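Local coordinates for B12-binding domain-containing protein (Kitasatospora setae, PDB 6WTE) that binds cobalamin and a [4Fe-4S] cluster and probably transfers a methyl group from S-adenosylmethionine by a non-radical route, at residues E54-R59 and T91-L96; V167-H172 and F184-W189; G381-T386 and T417-E422. All coordinates share one frame; numbering follows the deposited sequence.

Contact 1. Residues E54-R59 and T91-L96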
ATOM      1  N   GLU A  54     -18.875 -21.400  10.058  1.00 27.69           N
ATOM      2  CA  GLU A  54     -19.189 -22.394   9.039  1.00 31.64           C
ATOM      3  C   GLU A  54     -17.925 -23.087   8.548  1.00 29.94           C
ATOM      4  O   GLU A  54     -17.877 -24.319   8.466  1.00 30.99           O
ATOM      5  CB  GLU A  54     -19.938 -21.746   7.872  1.00 29.92           C
ATOM      6  CG  GLU A  54     -21.277 -21.134   8.245  1.00 36.98           C
ATOM      7  CD  GLU A  54     -21.862 -20.271   7.135  1.00 37.12           C
ATOM      8  OE1 GLU A  54     -21.081 -19.709   6.333  1.00 44.43           O
ATOM      9  OE2 GLU A  54     -23.104 -20.150   7.066  1.00 42.89           O
ATOM     10  N   TYR A  55     -16.877 -22.314   8.241  1.00 26.29           N
ATOM     11  CA  TYR A  55     -15.702 -22.907   7.607  1.00 24.34           C
ATOM     12  C   TYR A  55     -15.029 -23.929   8.518  1.00 25.25           C
ATOM     13  O   TYR A  55     -14.756 -25.060   8.102  1.00 26.72           O
ATOM     14  CB  TYR A  55     -14.699 -21.829   7.184  1.00 23.93           C
ATOM     15  CG  TYR A  55     -13.501 -22.447   6.493  1.00 24.56           C
ATOM     16  CD1 TYR A  55     -13.534 -22.734   5.135  1.00 25.95           C
ATOM     17  CD2 TYR A  55     -12.359 -22.788   7.207  1.00 20.19           C
ATOM     18  CE1 TYR A  55     -12.456 -23.329   4.504  1.00 24.59           C
ATOM     19  CE2 TYR A  55     -11.281 -23.383   6.586  1.00 22.52           C
ATOM     20  CZ  TYR A  55     -11.332 -23.652   5.239  1.00 21.79           C
ATOM     21  OH  TYR A  55     -10.252 -24.242   4.622  1.00 22.63           O
ATOM     22  N   PHE A  56     -14.733 -23.544   9.763  1.00 26.13           N
ATOM     23  CA  PHE A  56     -13.938 -24.411  10.626  1.00 22.87           C
ATOM     24  C   PHE A  56     -14.716 -25.607  11.157  1.00 26.49           C
ATOM     25  O   PHE A  56     -14.103 -26.573  11.623  1.00 29.07           O
ATOM     26  CB  PHE A  56     -13.345 -23.602  11.774  1.00 25.68           C
ATOM     27  CG  PHE A  56     -12.150 -22.799  11.367  1.00 26.08           C
ATOM     28  CD1 PHE A  56     -10.943 -23.429  11.104  1.00 23.36           C
ATOM     29  CD2 PHE A  56     -12.232 -21.428  11.219  1.00 22.67           C
ATOM     30  CE1 PHE A  56      -9.842 -22.704  10.714  1.00 21.56           C
ATOM     31  CE2 PHE A  56     -11.129 -20.701  10.833  1.00 24.40           C
ATOM     32  CZ  PHE A  56      -9.934 -21.341  10.581  1.00 19.54           C
ATOM     33  N   ALA A  57     -16.043 -25.577  11.098  1.00 29.65           N
ATOM     34  CA  ALA A  57     -16.788 -26.777  11.451  1.00 28.65           C
ATOM     35  C   ALA A  57     -16.659 -27.846  10.372  1.00 29.05           C
ATOM     36  O   ALA A  57     -16.686 -29.043  10.677  1.00 31.03           O
ATOM     37  CB  ALA A  57     -18.251 -26.429  11.692  1.00 31.94           C
ATOM     38  N   GLU A  58     -16.493 -27.428   9.119  1.00 29.45           N
ATOM     39  CA  GLU A  58     -16.426 -28.323   7.973  1.00 30.49           C
ATOM     40  C   GLU A  58     -15.004 -28.641   7.530  1.00 27.08           C
ATOM     41  O   GLU A  58     -14.776 -29.698   6.934  1.00 27.85           O
ATOM     42  CB  GLU A  58     -17.188 -27.701   6.798  1.00 35.00           C
ATOM     43  CG  GLU A  58     -18.557 -27.141   7.189  1.00 37.50           C
ATOM     44  CD  GLU A  58     -19.026 -26.035   6.260  1.00 38.77           C
ATOM     45  OE1 GLU A  58     -18.321 -25.754   5.266  1.00 41.73           O
ATOM     46  OE2 GLU A  58     -20.096 -25.436   6.525  1.00 38.60           O
ATOM     47  N   ARG A  59     -14.045 -27.758   7.798  1.00 25.73           N
ATOM     48  CA  ARG A  59     -12.694 -27.883   7.267  1.00 22.44           C
ATOM     49  C   ARG A  59     -11.678 -27.741   8.389  1.00 20.06           C
ATOM     50  O   ARG A  59     -11.874 -26.978   9.338  1.00 21.33           O
ATOM     51  CB  ARG A  59     -12.411 -26.821   6.188  1.00 22.80           C
ATOM     52  CG  ARG A  59     -13.351 -26.893   4.999  1.00 24.77           C
ATOM     53  CD  ARG A  59     -13.170 -28.194   4.239  1.00 26.58           C
ATOM     54  NE  ARG A  59     -12.246 -28.059   3.118  1.00 25.98           N
ATOM     55  CZ  ARG A  59     -11.743 -29.083   2.439  1.00 23.49           C
ATOM     56  NH1 ARG A  59     -12.064 -30.323   2.775  1.00 26.42           N
ATOM     57  NH2 ARG A  59     -10.917 -28.868   1.424  1.00 25.59           N
ATOM     58  N   THR A  91      -8.283 -13.570  16.733  1.00 14.00           N
ATOM     59  CA  THR A  91      -8.644 -14.182  18.008  1.00 17.27           C
ATOM     60  C   THR A  91      -9.780 -15.182  17.836  1.00 20.04           C
ATOM     61  O   THR A  91      -9.764 -16.261  18.441  1.00 18.21           O
ATOM     62  CB  THR A  91      -9.014 -13.101  19.027  1.00 16.04           C
ATOM     63  OG1 THR A  91      -7.857 -12.314  19.320  1.00 17.78           O
ATOM     64  CG2 THR A  91      -9.529 -13.723  20.315  1.00 19.65           C
ATOM     65  N   GLU A  92     -10.769 -14.850  16.998  1.00 16.44           N
ATOM     66  CA  GLU A  92     -11.843 -15.802  16.727  1.00 16.75           C
ATOM     67  C   GLU A  92     -11.320 -17.036  15.997  1.00 17.92           C
ATOM     68  O   GLU A  92     -11.731 -18.164  16.301  1.00 16.71           O
ATOM     69  CB  GLU A  92     -12.955 -15.123  15.926  1.00 18.74           C
ATOM     70  CG  GLU A  92     -14.187 -15.993  15.715  1.00 20.49           C
ATOM     71  CD  GLU A  92     -14.926 -16.310  17.009  1.00 25.30           C
ATOM     72  OE1 GLU A  92     -14.813 -15.535  17.981  1.00 28.46           O
ATOM     73  OE2 GLU A  92     -15.625 -17.342  17.049  1.00 30.67           O
ATOM     74  N   ILE A  93     -10.415 -16.847  15.033  1.00 15.01           N
ATOM     75  CA  ILE A  93      -9.819 -17.982  14.333  1.00 14.75           C
ATOM     76  C   ILE A  93      -9.191 -18.950  15.330  1.00 18.36           C
ATOM     77  O   ILE A  93      -9.408 -20.166  15.263  1.00 16.12           O
ATOM     78  CB  ILE A  93      -8.789 -17.500  13.297  1.00 16.55           C
ATOM     79  CG1 ILE A  93      -9.488 -16.906  12.071  1.00 16.26           C
ATOM     80  CG2 ILE A  93      -7.884 -18.647  12.880  1.00 13.87           C
ATOM     81  CD1 ILE A  93      -8.539 -16.157  11.126  1.00 16.25           C
ATOM     82  N   ARG A  94      -8.412 -18.420  16.276  1.00 17.01           N
ATOM     83  CA  ARG A  94      -7.695 -19.269  17.220  1.00 17.19           C
ATOM     84  C   ARG A  94      -8.624 -19.948  18.216  1.00 17.96           C
ATOM     85  O   ARG A  94      -8.219 -20.928  18.846  1.00 21.16           O
ATOM     86  CB  ARG A  94      -6.627 -18.453  17.949  1.00 16.30           C
ATOM     87  CG  ARG A  94      -5.567 -17.917  16.994  1.00 17.89           C
ATOM     88  CD  ARG A  94      -4.478 -17.136  17.702  1.00 20.26           C
ATOM     89  NE  ARG A  94      -3.629 -17.985  18.535  1.00 17.47           N
ATOM     90  CZ  ARG A  94      -2.649 -18.749  18.058  1.00 18.31           C
ATOM     91  NH1 ARG A  94      -2.408 -18.785  16.752  1.00 19.50           N
ATOM     92  NH2 ARG A  94      -1.914 -19.482  18.881  1.00 25.29           N
ATOM     93  N   ARG A  95      -9.851 -19.446  18.380  1.00 18.90           N
ATOM     94  CA  ARG A  95     -10.845 -20.170  19.166  1.00 21.04           C
ATOM     95  C   ARG A  95     -11.388 -21.384  18.426  1.00 20.63           C
ATOM     96  O   ARG A  95     -11.915 -22.300  19.069  1.00 19.48           O
ATOM     97  CB  ARG A  95     -12.007 -19.248  19.557  1.00 20.98           C
ATOM     98  CG  ARG A  95     -11.633 -18.172  20.572  1.00 24.60           C
ATOM     99  CD  ARG A  95     -12.870 -17.509  21.176  1.00 32.40           C
ATOM    100  NE  ARG A  95     -12.549 -16.232  21.815  1.00 44.22           N
ATOM    101  CZ  ARG A  95     -13.427 -15.257  22.037  1.00 43.38           C
ATOM    102  NH1 ARG A  95     -14.692 -15.401  21.667  1.00 46.53           N
ATOM    103  NH2 ARG A  95     -13.038 -14.132  22.625  1.00 47.82           N
ATOM    104  N   LEU A  96     -11.240 -21.422  17.102  1.00 18.32           N
ATOM    105  CA  LEU A  96     -11.860 -22.431  16.256  1.00 17.85           C
ATOM    106  C   LEU A  96     -10.891 -23.489  15.748  1.00 17.67           C
ATOM    107  O   LEU A  96     -11.341 -24.547  15.288  1.00 20.66           O
ATOM    108  CB  LEU A  96     -12.533 -21.754  15.052  1.00 19.04           C
ATOM    109  CG  LEU A  96     -13.608 -20.716  15.385  1.00 19.70           C
ATOM    110  CD1 LEU A  96     -14.029 -19.947  14.130  1.00 20.30           C
ATOM    111  CD2 LEU A  96     -14.814 -21.381  16.028  1.00 22.71           C
TER
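F56 of helix 48-58 meets I93 and L96 of helix 83-96 where two neighbouring helices lie against each other in the cobalamin-binding domain. The contact is purely apolar and no hydrogen bond crosses it. L96 comes closest along the backbone, its CA 6.3 Å from F56 CA, and its side chain crosses that of F56 at about a right angle. L96 CB sits 3.8 Å from F56 CG, and the CD1 methyl of L96 reaches F56 CD2 at 3.7 Å, approaching the ring obliquely. One turn earlier, the CG2 branch of I93 touches the far end of the same ring, 4.1 Å from F56 CZ. Chi1 of F56 (-78°) sets CG anti to its carbonyl carbon and carries the ring out toward helix 83-96. The domain has a Rossmann-like alpha/beta fold: helix 48-58 leads from strand 35-40 to strand 63-67, helix 83-96 continues to strand 101-104, and F56 also packs on L6 of strand 4-9. Y55 lies against one face of the F56 ring, its CD2 4.0 Å above the plane and over the centre. Y55 is itself packed by R59, whose CB stands 3.5 Å above the tyrosine ring, toward its rim. R59 leaves the helix here, its N bonded to Y55 O at 2.8 Å. Polar groups hold the flanks: R59 pairs with E35 and E37, and Y55 OH also bonds to E37. On the other helix, E92 OE2 bonds to H53 of helix 48-58, joining the two helices beside the apolar contact, while R94 forms a salt bridge with E122.

Contact 2. Residues V167-H172 and F184-W189. With EDO (1,2-ethanediol), chain I.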
ATOM      1  N   VAL A 167      20.064 -16.232   1.572  1.00 23.51           N
ATOM      2  CA  VAL A 167      20.701 -15.359   0.590  1.00 20.72           C
ATOM      3  C   VAL A 167      21.101 -14.069   1.295  1.00 23.46           C
ATOM      4  O   VAL A 167      20.244 -13.274   1.694  1.00 19.07           O
ATOM      5  CB  VAL A 167      19.774 -15.068  -0.598  1.00 22.64           C
ATOM      6  CG1 VAL A 167      20.414 -14.048  -1.529  1.00 26.50           C
ATOM      7  CG2 VAL A 167      19.453 -16.349  -1.349  1.00 22.01           C
ATOM      8  N   LEU A 168      22.404 -13.852   1.437  1.00 21.21           N
ATOM      9  CA  LEU A 168      22.939 -12.672   2.094  1.00 23.18           C
ATOM     10  C   LEU A 168      23.610 -11.770   1.068  1.00 24.37           C
ATOM     11  O   LEU A 168      24.127 -12.240   0.050  1.00 23.18           O
ATOM     12  CB  LEU A 168      23.947 -13.058   3.184  1.00 24.53           C
ATOM     13  CG  LEU A 168      23.427 -13.964   4.303  1.00 24.76           C
ATOM     14  CD1 LEU A 168      24.554 -14.362   5.242  1.00 27.39           C
ATOM     15  CD2 LEU A 168      22.304 -13.271   5.067  1.00 23.71           C
ATOM     16  N   THR A 169      23.589 -10.467   1.333  1.00 20.24           N
ATOM     17  CA  THR A 169      24.345  -9.554   0.494  1.00 23.50           C
ATOM     18  C   THR A 169      25.839  -9.712   0.765  1.00 27.25           C
ATOM     19  O   THR A 169      26.263 -10.223   1.805  1.00 26.53           O
ATOM     20  CB  THR A 169      23.920  -8.104   0.732  1.00 26.66           C
ATOM     21  OG1 THR A 169      24.133  -7.761   2.108  1.00 27.17           O
ATOM     22  CG2 THR A 169      22.452  -7.904   0.367  1.00 21.71           C
ATOM     23  N   VAL A 170      26.641  -9.271  -0.199  1.00 27.79           N
ATOM     24  CA  VAL A 170      28.089  -9.432  -0.152  1.00 29.42           C
ATOM     25  C   VAL A 170      28.734  -8.064  -0.311  1.00 30.57           C
ATOM     26  O   VAL A 170      28.386  -7.308  -1.224  1.00 31.73           O
ATOM     27  CB  VAL A 170      28.590 -10.399  -1.241  1.00 28.10           C
ATOM     28  CG1 VAL A 170      30.090 -10.598  -1.121  1.00 35.71           C
ATOM     29  CG2 VAL A 170      27.864 -11.732  -1.147  1.00 28.07           C
ATOM     30  N   ARG A 171      29.668  -7.746   0.586  1.00 38.07           N
ATOM     31  CA  ARG A 171      30.500  -6.554   0.490  1.00 39.98           C
ATOM     32  C   ARG A 171      31.949  -6.968   0.684  1.00 42.50           C
ATOM     33  O   ARG A 171      32.269  -7.672   1.647  1.00 37.69           O
ATOM     34  CB  ARG A 171      30.111  -5.503   1.534  1.00 44.32           C
ATOM     35  CG  ARG A 171      31.198  -4.458   1.762  1.00 49.05           C
ATOM     36  CD  ARG A 171      30.897  -3.554   2.948  1.00 52.80           C
ATOM     37  NE  ARG A 171      29.819  -2.614   2.662  1.00 51.74           N
ATOM     38  CZ  ARG A 171      28.566  -2.766   3.075  1.00 51.57           C
ATOM     39  NH1 ARG A 171      27.649  -1.859   2.763  1.00 53.82           N
ATOM     40  NH2 ARG A 171      28.230  -3.822   3.804  1.00 53.66           N
ATOM     41  N   HIS A 172      32.819  -6.533  -0.230  1.00 45.64           N
ATOM     42  CA  HIS A 172      34.247  -6.855  -0.180  1.00 48.26           C
ATOM     43  C   HIS A 172      34.486  -8.362  -0.166  1.00 46.21           C
ATOM     44  O   HIS A 172      35.424  -8.847   0.472  1.00 47.66           O
ATOM     45  CB  HIS A 172      34.925  -6.202   1.029  1.00 49.63           C
ATOM     46  CG  HIS A 172      34.788  -4.711   1.070  1.00 52.61           C
ATOM     47  ND1 HIS A 172      34.781  -3.998   2.250  1.00 52.97           N
ATOM     48  CD2 HIS A 172      34.660  -3.798   0.078  1.00 51.71           C
ATOM     49  CE1 HIS A 172      34.650  -2.711   1.984  1.00 52.52           C
ATOM     50  NE2 HIS A 172      34.577  -2.562   0.673  1.00 55.33           N
ATOM     51  N   PHE A 184      15.494  -3.597   5.479  1.00 13.66           N
ATOM     52  CA  PHE A 184      16.158  -3.097   4.272  1.00 12.14           C
ATOM     53  C   PHE A 184      17.003  -4.171   3.586  1.00 14.43           C
ATOM     54  O   PHE A 184      18.161  -3.951   3.225  1.00 15.41           O
ATOM     55  CB  PHE A 184      17.001  -1.858   4.586  1.00 12.12           C
ATOM     56  CG  PHE A 184      16.199  -0.692   5.087  1.00 14.09           C
ATOM     57  CD1 PHE A 184      15.408   0.045   4.218  1.00 14.20           C
ATOM     58  CD2 PHE A 184      16.242  -0.324   6.424  1.00 15.14           C
ATOM     59  CE1 PHE A 184      14.671   1.124   4.675  1.00 11.63           C
ATOM     60  CE2 PHE A 184      15.500   0.757   6.889  1.00 14.12           C
ATOM     61  CZ  PHE A 184      14.714   1.475   6.010  1.00 14.77           C
ATOM     62  N   GLU A 185      16.400  -5.343   3.392  1.00 14.76           N
ATOM     63  CA  GLU A 185      16.971  -6.406   2.580  1.00 11.91           C
ATOM     64  C   GLU A 185      16.407  -6.342   1.166  1.00 12.40           C
ATOM     65  O   GLU A 185      15.319  -5.804   0.945  1.00 11.67           O
ATOM     66  CB  GLU A 185      16.657  -7.774   3.202  1.00 15.08           C
ATOM     67  CG  GLU A 185      17.280  -7.979   4.583  1.00 14.62           C
ATOM     68  CD  GLU A 185      16.798  -9.259   5.265  1.00 15.16           C
ATOM     69  OE1 GLU A 185      15.914  -9.942   4.704  1.00 14.67           O
ATOM     70  OE2 GLU A 185      17.302  -9.580   6.368  1.00 16.01           O
ATOM     71  N   PRO A 186      17.124  -6.877   0.173  1.00 11.43           N
ATOM     72  CA  PRO A 186      16.584  -6.847  -1.202  1.00 11.84           C
ATOM     73  C   PRO A 186      15.315  -7.665  -1.370  1.00 12.01           C
ATOM     74  O   PRO A 186      14.397  -7.236  -2.082  1.00 10.34           O
ATOM     75  CB  PRO A 186      17.737  -7.416  -2.042  1.00 13.44           C
ATOM     76  CG  PRO A 186      18.979  -7.138  -1.222  1.00 16.51           C
ATOM     77  CD  PRO A 186      18.525  -7.333   0.207  1.00 15.10           C
ATOM     78  N   ARG A 187      15.251  -8.839  -0.742  1.00 11.57           N
ATOM     79  CA  ARG A 187      14.111  -9.758  -0.746  1.00 10.56           C
ATOM     80  C   ARG A 187      13.781 -10.309  -2.128  1.00 12.51           C
ATOM     81  O   ARG A 187      12.718 -10.927  -2.302  1.00 13.07           O
ATOM     82  CB  ARG A 187      12.860  -9.108  -0.123  1.00 11.74           C
ATOM     83  CG  ARG A 187      13.149  -8.474   1.240  1.00 13.73           C
ATOM     84  CD  ARG A 187      11.881  -8.123   2.032  1.00 14.22           C
ATOM     85  NE  ARG A 187      12.160  -6.991   2.903  1.00 14.88           N
ATOM     86  CZ  ARG A 187      12.844  -7.076   4.042  1.00 16.99           C
ATOM     87  NH1 ARG A 187      13.288  -8.253   4.466  1.00 18.18           N
ATOM     88  NH2 ARG A 187      13.085  -5.983   4.754  1.00 13.99           N
ATOM     89  N   VAL A 188      14.677 -10.148  -3.108  1.00 11.73           N
ATOM     90  CA  VAL A 188      14.420 -10.679  -4.446  1.00 10.49           C
ATOM     91  C   VAL A 188      14.234 -12.194  -4.402  1.00 15.87           C
ATOM     92  O   VAL A 188      13.395 -12.750  -5.124  1.00 13.58           O
ATOM     93  CB  VAL A 188      15.550 -10.271  -5.410  1.00 13.69           C
ATOM     94  CG1 VAL A 188      15.367 -10.938  -6.768  1.00 18.70           C
ATOM     95  CG2 VAL A 188      15.589  -8.761  -5.561  1.00 14.31           C
ATOM     96  N   TRP A 189      15.003 -12.887  -3.549  1.00 11.89           N
ATOM     97  CA  TRP A 189      14.892 -14.341  -3.468  1.00 15.11           C
ATOM     98  C   TRP A 189      13.515 -14.790  -3.004  1.00 15.18           C
ATOM     99  O   TRP A 189      13.144 -15.951  -3.222  1.00 15.27           O
ATOM    100  CB  TRP A 189      15.965 -14.919  -2.530  1.00 14.84           C
ATOM    101  CG  TRP A 189      15.777 -14.606  -1.064  1.00 14.79           C
ATOM    102  CD1 TRP A 189      16.315 -13.558  -0.373  1.00 13.68           C
ATOM    103  CD2 TRP A 189      15.011 -15.361  -0.114  1.00 18.24           C
ATOM    104  NE1 TRP A 189      15.926 -13.608   0.949  1.00 15.13           N
ATOM    105  CE2 TRP A 189      15.123 -14.705   1.129  1.00 15.56           C
ATOM    106  CE3 TRP A 189      14.237 -16.522  -0.197  1.00 19.02           C
ATOM    107  CZ2 TRP A 189      14.492 -15.173   2.280  1.00 15.96           C
ATOM    108  CZ3 TRP A 189      13.609 -16.986   0.951  1.00 18.09           C
ATOM    109  CH2 TRP A 189      13.740 -16.313   2.170  1.00 16.50           C
TER
HETATM  110  C1  EDO I 807      21.646  -9.567   4.839  1.00 23.42           C
HETATM  111  O1  EDO I 807      22.758  -9.891   3.996  1.00 25.66           O
HETATM  112  C2  EDO I 807      20.349  -9.939   4.135  1.00 23.93           C
HETATM  113  O2  EDO I 807      20.207  -9.166   2.934  1.00 22.10           O
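Chi1 of 70° places CG of W189 between its own backbone N and carbonyl carbon and swings the indole back beside V167, whose CB lies 3.8 Å from W189 CD1. The two side chains run past each other in opposite directions. V167 CG2 rests 4.0 Å from W189 CB. The chi1 of T169 (59°) divides that side chain's work: OG1 turns to a bound 1,2-ethanediol, while the CG2 methyl crosses to P186 CG at 3.9 Å. The diol, probably from the crystallisation liquor, lies between the segments. Its O1 accepts from T169 N at 2.8 Å with an N-H...O angle of 152° and also hydrogen-bonds T169 OG1 at 3.2 Å. Its other end lies over the E185-P186 step, O2 being 3.6 Å from E185 CG. The diol also bonds to Q176 O, just after strand 174-175 of the small hairpin. The contact thus joins the approach to this hairpin with the long loop that leads on to helix 209-214, at the protein surface but with the side chain of W189 about 11 Å from the cobalamin. Within the loop, E185 OE1 forms a salt bridge with R187 NH1 at 3.1 Å and another with R162. R187 NH2 bonds to the carbonyls of G182 and D238, which fixes the guanidinium. Two arginines on one carboxylate would favour the ionised form of E185, whereas no polar bond joins the two segments: the diol is hydrogen-bonded on the T169 side and merely packs against E185 and P186.

Contact 3. Residues G381-T386 and T417-E422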
ATOM      1  N   GLY A 381       3.889  19.239   4.977  1.00 13.46           N
ATOM      2  CA  GLY A 381       4.202  19.043   6.381  1.00 12.40           C
ATOM      3  C   GLY A 381       5.508  18.329   6.661  1.00 12.75           C
ATOM      4  O   GLY A 381       5.813  18.079   7.834  1.00 14.19           O
ATOM      5  N   MET A 382       6.278  17.969   5.636  1.00 11.93           N
ATOM      6  CA  MET A 382       7.581  17.357   5.844  1.00 11.80           C
ATOM      7  C   MET A 382       8.539  18.394   6.436  1.00 13.14           C
ATOM      8  O   MET A 382       8.234  19.588   6.454  1.00 12.51           O
ATOM      9  CB  MET A 382       8.100  16.782   4.525  1.00 11.48           C
ATOM     10  CG  MET A 382       7.345  15.544   4.050  1.00 12.61           C
ATOM     11  SD  MET A 382       7.582  14.108   5.136  1.00 13.10           S
ATOM     12  CE  MET A 382       9.201  13.563   4.614  1.00 14.41           C
ATOM     13  N   PRO A 383       9.690  17.963   6.954  1.00 13.37           N
ATOM     14  CA  PRO A 383      10.610  18.916   7.596  1.00 12.94           C
ATOM     15  C   PRO A 383      10.983  20.050   6.650  1.00 12.78           C
ATOM     16  O   PRO A 383      11.332  19.823   5.488  1.00 15.43           O
ATOM     17  CB  PRO A 383      11.818  18.047   7.960  1.00 13.85           C
ATOM     18  CG  PRO A 383      11.231  16.676   8.159  1.00 12.14           C
ATOM     19  CD  PRO A 383      10.186  16.581   7.063  1.00 11.87           C
ATOM     20  N   GLY A 384      10.870  21.280   7.155  1.00 13.30           N
ATOM     21  CA  GLY A 384      11.100  22.485   6.386  1.00 13.77           C
ATOM     22  C   GLY A 384       9.840  23.222   5.976  1.00 14.71           C
ATOM     23  O   GLY A 384       9.922  24.396   5.582  1.00 16.21           O
ATOM     24  N   GLU A 385       8.678  22.575   6.071  1.00 14.66           N
ATOM     25  CA  GLU A 385       7.454  23.163   5.549  1.00 13.45           C
ATOM     26  C   GLU A 385       7.042  24.392   6.354  1.00 14.01           C
ATOM     27  O   GLU A 385       7.004  24.363   7.587  1.00 16.22           O
ATOM     28  CB  GLU A 385       6.322  22.135   5.550  1.00 13.13           C
ATOM     29  CG  GLU A 385       5.152  22.571   4.690  1.00 13.15           C
ATOM     30  CD  GLU A 385       5.283  22.100   3.247  1.00 12.83           C
ATOM     31  OE1 GLU A 385       5.144  20.890   3.012  1.00 13.89           O
ATOM     32  OE2 GLU A 385       5.541  22.939   2.355  1.00 15.52           O
ATOM     33  N   THR A 386       6.737  25.467   5.646  1.00 14.26           N
ATOM     34  CA  THR A 386       6.163  26.691   6.186  1.00 14.82           C
ATOM     35  C   THR A 386       4.937  27.013   5.355  1.00 14.83           C
ATOM     36  O   THR A 386       4.727  26.423   4.292  1.00 15.40           O
ATOM     37  CB  THR A 386       7.159  27.860   6.103  1.00 16.25           C
ATOM     38  OG1 THR A 386       7.416  28.139   4.726  1.00 18.10           O
ATOM     39  CG2 THR A 386       8.474  27.528   6.815  1.00 15.25           C
ATOM     40  N   THR A 417      11.456   3.642   8.230  1.00 14.81           N
ATOM     41  CA  THR A 417      11.551   4.749   7.306  1.00 13.69           C
ATOM     42  C   THR A 417      12.639   5.687   7.800  1.00 13.97           C
ATOM     43  O   THR A 417      12.862   5.795   9.009  1.00 13.59           O
ATOM     44  CB  THR A 417      10.232   5.519   7.184  1.00 12.59           C
ATOM     45  OG1 THR A 417       9.930   6.161   8.431  1.00 13.85           O
ATOM     46  CG2 THR A 417       9.092   4.579   6.806  1.00 13.68           C
ATOM     47  N   PRO A 418      13.362   6.344   6.897  1.00 14.91           N
ATOM     48  CA  PRO A 418      14.380   7.295   7.354  1.00 12.85           C
ATOM     49  C   PRO A 418      13.823   8.338   8.312  1.00 14.62           C
ATOM     50  O   PRO A 418      14.503   8.698   9.284  1.00 15.83           O
ATOM     51  CB  PRO A 418      14.886   7.907   6.040  1.00 16.31           C
ATOM     52  CG  PRO A 418      14.678   6.811   5.027  1.00 14.02           C
ATOM     53  CD  PRO A 418      13.396   6.145   5.433  1.00 12.80           C
ATOM     54  N   MET A 419      12.584   8.795   8.090  1.00 12.18           N
ATOM     55  CA  MET A 419      11.958   9.752   9.002  1.00 13.56           C
ATOM     56  C   MET A 419      11.773   9.151  10.387  1.00 12.62           C
ATOM     57  O   MET A 419      12.139   9.764  11.395  1.00 15.65           O
ATOM     58  CB  MET A 419      10.610  10.221   8.449  1.00 13.25           C
ATOM     59  CG  MET A 419      10.699  11.340   7.419  1.00 13.91           C
ATOM     60  SD  MET A 419      11.180  12.903   8.177  1.00 16.93           S
ATOM     61  CE  MET A 419       9.655  13.394   8.986  1.00 14.49           C
ATOM     62  N   GLY A 420      11.181   7.956  10.462  1.00 12.16           N
ATOM     63  CA  GLY A 420      10.987   7.335  11.763  1.00 13.82           C
ATOM     64  C   GLY A 420      12.297   7.086  12.487  1.00 13.36           C
ATOM     65  O   GLY A 420      12.407   7.322  13.690  1.00 15.00           O
ATOM     66  N   ILE A 421      13.308   6.606  11.756  1.00 13.31           N
ATOM     67  CA  ILE A 421      14.619   6.346  12.347  1.00 13.14           C
ATOM     68  C   ILE A 421      15.244   7.643  12.846  1.00 15.08           C
ATOM     69  O   ILE A 421      15.733   7.725  13.979  1.00 15.38           O
ATOM     70  CB  ILE A 421      15.525   5.643  11.318  1.00 14.52           C
ATOM     71  CG1 ILE A 421      14.985   4.246  10.994  1.00 15.14           C
ATOM     72  CG2 ILE A 421      16.963   5.610  11.796  1.00 16.07           C
ATOM     73  CD1 ILE A 421      15.627   3.608   9.770  1.00 17.75           C
ATOM     74  N   GLU A 422      15.233   8.682  12.008  1.00 13.67           N
ATOM     75  CA  GLU A 422      15.845   9.945  12.406  1.00 13.85           C
ATOM     76  C   GLU A 422      15.105  10.580  13.576  1.00 14.19           C
ATOM     77  O   GLU A 422      15.737  11.120  14.497  1.00 17.37           O
ATOM     78  CB  GLU A 422      15.896  10.904  11.215  1.00 13.88           C
ATOM     79  CG  GLU A 422      16.282  12.329  11.577  1.00 20.75           C
ATOM     80  CD  GLU A 422      17.672  12.450  12.181  1.00 28.17           C
ATOM     81  OE1 GLU A 422      18.506  11.537  11.983  1.00 27.52           O
ATOM     82  OE2 GLU A 422      17.936  13.478  12.846  1.00 30.32           O
TER
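The apolar contacts all converge on M419, in the first turn of helix 418-427, which receives M382 and P383 from the loop after strand 373-380. M419 CE touches P383 CG at 3.7 Å, with M419 SD 3.8 Å from the same carbon. M382 adds its CE methyl, which crosses obliquely to M419 CG at 3.9 Å. Both methionines are bent at chi2 and chi3 and also pack on S232, in the loop carrying the cluster cysteines C227, C231 and C234, and on L411 of strand 404-412. An alanine at M419 would probably leave P383 and the M382 methyl without their partner and open a gap between loop and helix. Hydrogen bonds shape each segment separately. A type II turn runs from M382 to E385, closed by E385 N to M382 O at 3.0 Å. E385 OE1 accepts from G381 N through its anti lone pair at 2.9 Å (162°), while OE2 bonds to H336 and T389. T417 is the N-cap of its helix, OG1 accepting from G420 N at 3.0 Å (160°) and bonding also to F414 O. Both segments follow parallel barrel strands, linked by a beta-alpha-beta crossover through helix 387-398. The polar bonds therefore set the turn and the helix start, while apolar packing of methionine and proline joins them next to the loop of the cluster cysteines, the side chain of M382 about 10 Å from the cluster.

How the contacts relate
The three contacts follow one another along the chain, each closing before the next opens. Contact 1 belongs to the N-terminal cobalamin-binding domain and contact 3 to the radical SAM core; their centres are 44 Å apart, on opposite sides of the chain's centre. Contact 2 comes between them in sequence, its centre 39 Å from that of contact 1 and 27 Å from that of contact 3. Contacts 2 and 3 meet directly, F184 CE2 packing on I421 CD1 at 4.1 Å, whereas contact 1 touches neither. The chain thus passes from the Rossmann-like sheet, through a loop region near both cofactors, to the barrel that carries the [4Fe-4S] cluster.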